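Local coordinates for peptidoglycan D,D-transpeptidase MrdA (Pseudomonas aeruginosa, PDB 7KIS), which probably cross-links the peptides of cell-wall peptidoglycan as a penicillin-binding D,D-transpeptidase of the inner membrane, at residues R365-Y370 / I381-D386. Sequence-based numbering, arbitrary orientation.
Sequences RNWNRY and IYRSND. With C9D ((2S,5R)-1-formyl-N'-[(3R)-pyrrolidine-3-carbonyl]-5-[(sulfooxy)amino]piperidine-2-carbohydrazide), chain C.
Asn366 and Trp367 dock on the turn that carries Ser384, Asn385 and Asp386, the S-x-N element of penicillin-binding transpeptidases, here with aspartate in third place. Three hydrogen bonds join the two segments. Asp386 N gives its hydrogen to Asn366 OD1 at 2.7 Å, fairly straight at 159°; the Asn366 CG lies anti to its backbone N (chi1 -162°), which carries the amide to the turn. In return, Trp367 N reaches Asp386 OD2 at 3.0 Å, on the anti side of the carboxylate, with a more bent N-H...O angle of 135°. The indole nitrogen Trp367 NE1 donates to Arg383 O at 3.2 Å, almost in line with that carbonyl.

The benzo edge of the indole, CZ2 and CH2, meets Arg383 NH2 nearly in the ring plane, CZ2 to NH2 3.3 Å. Its two faces are covered by Asn368 CB and by CAU of the bound diazabicyclooctane-derived C9D.

Asp386 is shared several ways. OD2 also takes a weak and, at this resolution, uncertain hydrogen bond from C9D NAO, while OD1 makes a salt bridge with Lys330. The side chain of Ser384 lies about 3 Å from that of Ser327, the predicted acyl-ester nucleophile, and its OG is likewise hydrogen-bonded to Lys330. The amides of Asn366 and Asn385 meet through their ND2 atoms, 3.1 Å apart, two donors with no bond between them; Asn385 ND2 is taken up by Asp351 and Asp372, and Asn385 OD1 by Tyr388 N and Thr387 OG1.

Together the segments form a wall of the inhibitor pocket. Segment 365-370 runs from the end of strand 364-365 into the loop before helix 377-382, which ends in a Schellman motif at Ser384; Asn385 N-caps helix 386-396.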
loop_
_atom_site.group_PDB
_atom_site.type_symbol
_atom_site.label_atom_id
_atom_site.label_comp_id
_atom_site.label_asym_id
_atom_site.label_seq_id
_atom_site.Cartn_x
_atom_site.Cartn_y
_atom_site.Cartn_z
ATOM N N ARG A 365 -4.907 28.809 3.215
ATOM C CA ARG A 365 -6.280 28.845 2.737
ATOM C C ARG A 365 -6.882 27.450 2.631
ATOM O O ARG A 365 -6.185 26.464 2.381
ATOM C CB ARG A 365 -6.342 29.555 1.383
ATOM C CG ARG A 365 -5.737 30.944 1.437
ATOM C CD ARG A 365 -5.847 31.687 0.120
ATOM N NE ARG A 365 -5.648 33.122 0.317
ATOM C CZ ARG A 365 -6.594 33.956 0.739
ATOM N NH1 ARG A 365 -6.326 35.246 0.896
ATOM N NH2 ARG A 365 -7.813 33.503 1.001
ATOM N N ASN A 366 -8.194 27.382 2.838
ATOM C CA ASN A 366 -8.955 26.147 2.744
ATOM C C ASN A 366 -9.280 25.845 1.284
ATOM O O ASN A 366 -9.319 26.740 0.436
ATOM C CB ASN A 366 -10.241 26.255 3.568
ATOM C CG ASN A 366 -10.861 24.905 3.880
ATOM O OD1 ASN A 366 -10.160 23.910 4.063
ATOM N ND2 ASN A 366 -12.188 24.869 3.956
ATOM N N TRP A 367 -9.509 24.561 0.990
ATOM C CA TRP A 367 -9.886 24.192 -0.369
ATOM C C TRP A 367 -11.225 24.796 -0.770
ATOM O O TRP A 367 -11.478 24.978 -1.966
ATOM C CB TRP A 367 -9.927 22.668 -0.522
ATOM C CG TRP A 367 -11.134 22.014 0.092
ATOM C CD1 TRP A 367 -11.228 21.479 1.345
ATOM C CD2 TRP A 367 -12.417 21.822 -0.522
ATOM N NE1 TRP A 367 -12.489 20.970 1.550
ATOM C CE2 TRP A 367 -13.237 21.169 0.420
ATOM C CE3 TRP A 367 -12.950 22.143 -1.774
ATOM C CZ2 TRP A 367 -14.561 20.830 0.148
ATOM C CZ3 TRP A 367 -14.265 21.805 -2.041
ATOM C CH2 TRP A 367 -15.056 21.155 -1.085
ATOM N N ASN A 368 -12.078 25.122 0.198
ATOM C CA ASN A 368 -13.275 25.916 -0.046
ATOM C C ASN A 368 -13.006 27.333 0.445
ATOM O O ASN A 368 -12.894 27.569 1.652
ATOM C CB ASN A 368 -14.490 25.310 0.653
ATOM C CG ASN A 368 -15.748 26.132 0.453
ATOM O OD1 ASN A 368 -15.908 26.806 -0.566
ATOM N ND2 ASN A 368 -16.650 26.081 1.427
ATOM N N ARG A 369 -12.899 28.270 -0.500
ATOM C CA ARG A 369 -12.454 29.625 -0.185
ATOM C C ARG A 369 -13.352 30.297 0.846
ATOM O O ARG A 369 -12.865 31.073 1.678
ATOM C CB ARG A 369 -12.365 30.461 -1.460
ATOM C CG ARG A 369 -10.936 30.634 -1.975
ATOM C CD ARG A 369 -10.173 29.312 -1.932
ATOM N NE ARG A 369 -8.795 29.434 -2.400
ATOM C CZ ARG A 369 -7.969 28.404 -2.561
ATOM N NH1 ARG A 369 -8.382 27.173 -2.291
ATOM N NH2 ARG A 369 -6.731 28.603 -2.992
ATOM N N TYR A 370 -14.652 30.017 0.819
ATOM C CA TYR A 370 -15.603 30.756 1.636
ATOM C C TYR A 370 -15.831 30.127 3.004
ATOM O O TYR A 370 -16.604 30.675 3.798
ATOM C CB TYR A 370 -16.945 30.867 0.905
ATOM C CG TYR A 370 -16.835 31.249 -0.555
ATOM C CD1 TYR A 370 -17.478 30.503 -1.537
ATOM C CD2 TYR A 370 -16.101 32.360 -0.953
ATOM C CE1 TYR A 370 -17.385 30.849 -2.872
ATOM C CE2 TYR A 370 -16.004 32.714 -2.286
ATOM C CZ TYR A 370 -16.647 31.955 -3.240
ATOM O OH TYR A 370 -16.549 32.308 -4.565
ATOM N N ILE A 381 -13.653 15.715 8.892
ATOM C CA ILE A 381 -13.269 14.540 8.116
ATOM C C ILE A 381 -14.141 14.392 6.874
ATOM O O ILE A 381 -13.629 14.290 5.753
ATOM C CB ILE A 381 -13.304 13.275 8.993
ATOM C CG1 ILE A 381 -12.295 13.399 10.138
ATOM C CG2 ILE A 381 -12.996 12.050 8.150
ATOM C CD1 ILE A 381 -11.807 12.075 10.693
ATOM N N TYR A 382 -15.470 14.387 7.036
ATOM C CA TYR A 382 -16.321 14.155 5.873
ATOM C C TYR A 382 -16.417 15.366 4.953
ATOM O O TYR A 382 -16.986 15.250 3.864
ATOM C CB TYR A 382 -17.728 13.693 6.292
ATOM C CG TYR A 382 -18.547 14.635 7.157
ATOM C CD1 TYR A 382 -19.031 15.842 6.659
ATOM C CD2 TYR A 382 -18.888 14.285 8.457
ATOM C CE1 TYR A 382 -19.792 16.688 7.445
ATOM C CE2 TYR A 382 -19.649 15.124 9.250
ATOM C CZ TYR A 382 -20.101 16.322 8.739
ATOM O OH TYR A 382 -20.859 17.157 9.528
ATOM N N ARG A 383 -15.881 16.516 5.358
ATOM C CA ARG A 383 -15.693 17.640 4.456
ATOM C C ARG A 383 -14.229 17.895 4.130
ATOM O O ARG A 383 -13.942 18.738 3.275
ATOM C CB ARG A 383 -16.311 18.917 5.043
ATOM C CG ARG A 383 -17.828 18.938 4.996
ATOM C CD ARG A 383 -18.351 20.184 4.298
ATOM N NE ARG A 383 -17.793 20.342 2.957
ATOM C CZ ARG A 383 -18.268 19.737 1.873
ATOM N NH1 ARG A 383 -19.313 18.926 1.965
ATOM N NH2 ARG A 383 -17.698 19.943 0.694
ATOM N N SER A 384 -13.313 17.170 4.762
ATOM C CA SER A 384 -11.871 17.379 4.638
ATOM C C SER A 384 -11.524 18.867 4.691
ATOM O O SER A 384 -10.992 19.452 3.746
ATOM C CB SER A 384 -11.343 16.740 3.355
ATOM O OG SER A 384 -9.926 16.805 3.308
ATOM N N ASN A 385 -11.811 19.469 5.840
ATOM C CA ASN A 385 -11.487 20.870 6.053
ATOM C C ASN A 385 -9.999 21.010 6.352
ATOM O O ASN A 385 -9.444 20.253 7.153
ATOM C CB ASN A 385 -12.326 21.437 7.199
ATOM C CG ASN A 385 -12.219 22.947 7.307
ATOM O OD1 ASN A 385 -11.323 23.468 7.972
ATOM N ND2 ASN A 385 -13.129 23.659 6.649
ATOM N N ASP A 386 -9.349 21.978 5.705
ATOM C CA ASP A 386 -7.917 22.154 5.910
ATOM C C ASP A 386 -7.612 22.995 7.142
ATOM O O ASP A 386 -6.607 22.749 7.818
ATOM C CB ASP A 386 -7.272 22.781 4.672
ATOM C CG ASP A 386 -7.438 21.925 3.429
ATOM O OD1 ASP A 386 -7.208 20.702 3.513
ATOM O OD2 ASP A 386 -7.804 22.475 2.368
HETATM O OAF C9D C . -11.811 13.931 -3.154
HETATM S SAY C9D C . -11.660 15.397 -2.779
HETATM O OAD C9D C . -11.523 16.254 -4.018
HETATM O OAE C9D C . -12.967 15.662 -2.064
HETATM O OAR C9D C . -10.336 15.632 -1.743
HETATM N NAQ C9D C . -10.691 16.649 -0.792
HETATM C CAU C9D C . -9.861 17.901 -1.025
HETATM C CAJ C9D C . -9.143 17.774 -2.316
HETATM C CB C9D C . -8.166 18.859 -2.542
HETATM C CAM C9D C . -8.929 18.125 0.167
HETATM N N C9D C . -7.464 18.177 -0.202
HETATM C CAG C9D C . -6.568 17.147 0.325
HETATM O OAA C9D C . -5.658 16.760 -0.338
HETATM C CA C9D C . -7.067 18.876 -1.484
HETATM C C C9D C . -6.712 20.326 -1.203
HETATM O O C9D C . -6.441 21.037 -2.108
HETATM N NAP C9D C . -6.706 20.868 0.177
HETATM N NAO C9D C . -6.365 22.239 0.333
HETATM C CAS C9D C . -5.027 22.704 -0.033
HETATM O OAB C9D C . -4.216 21.942 -0.450
HETATM C CAV C9D C . -4.669 24.232 0.121
HETATM C CAI C9D C . -5.875 25.065 -0.442
HETATM C CAH C9D C . -5.375 25.635 -1.835
HETATM N NAN C9D C . -4.036 25.713 -1.705
HETATM C CAL C9D C . -3.597 24.516 -0.670
#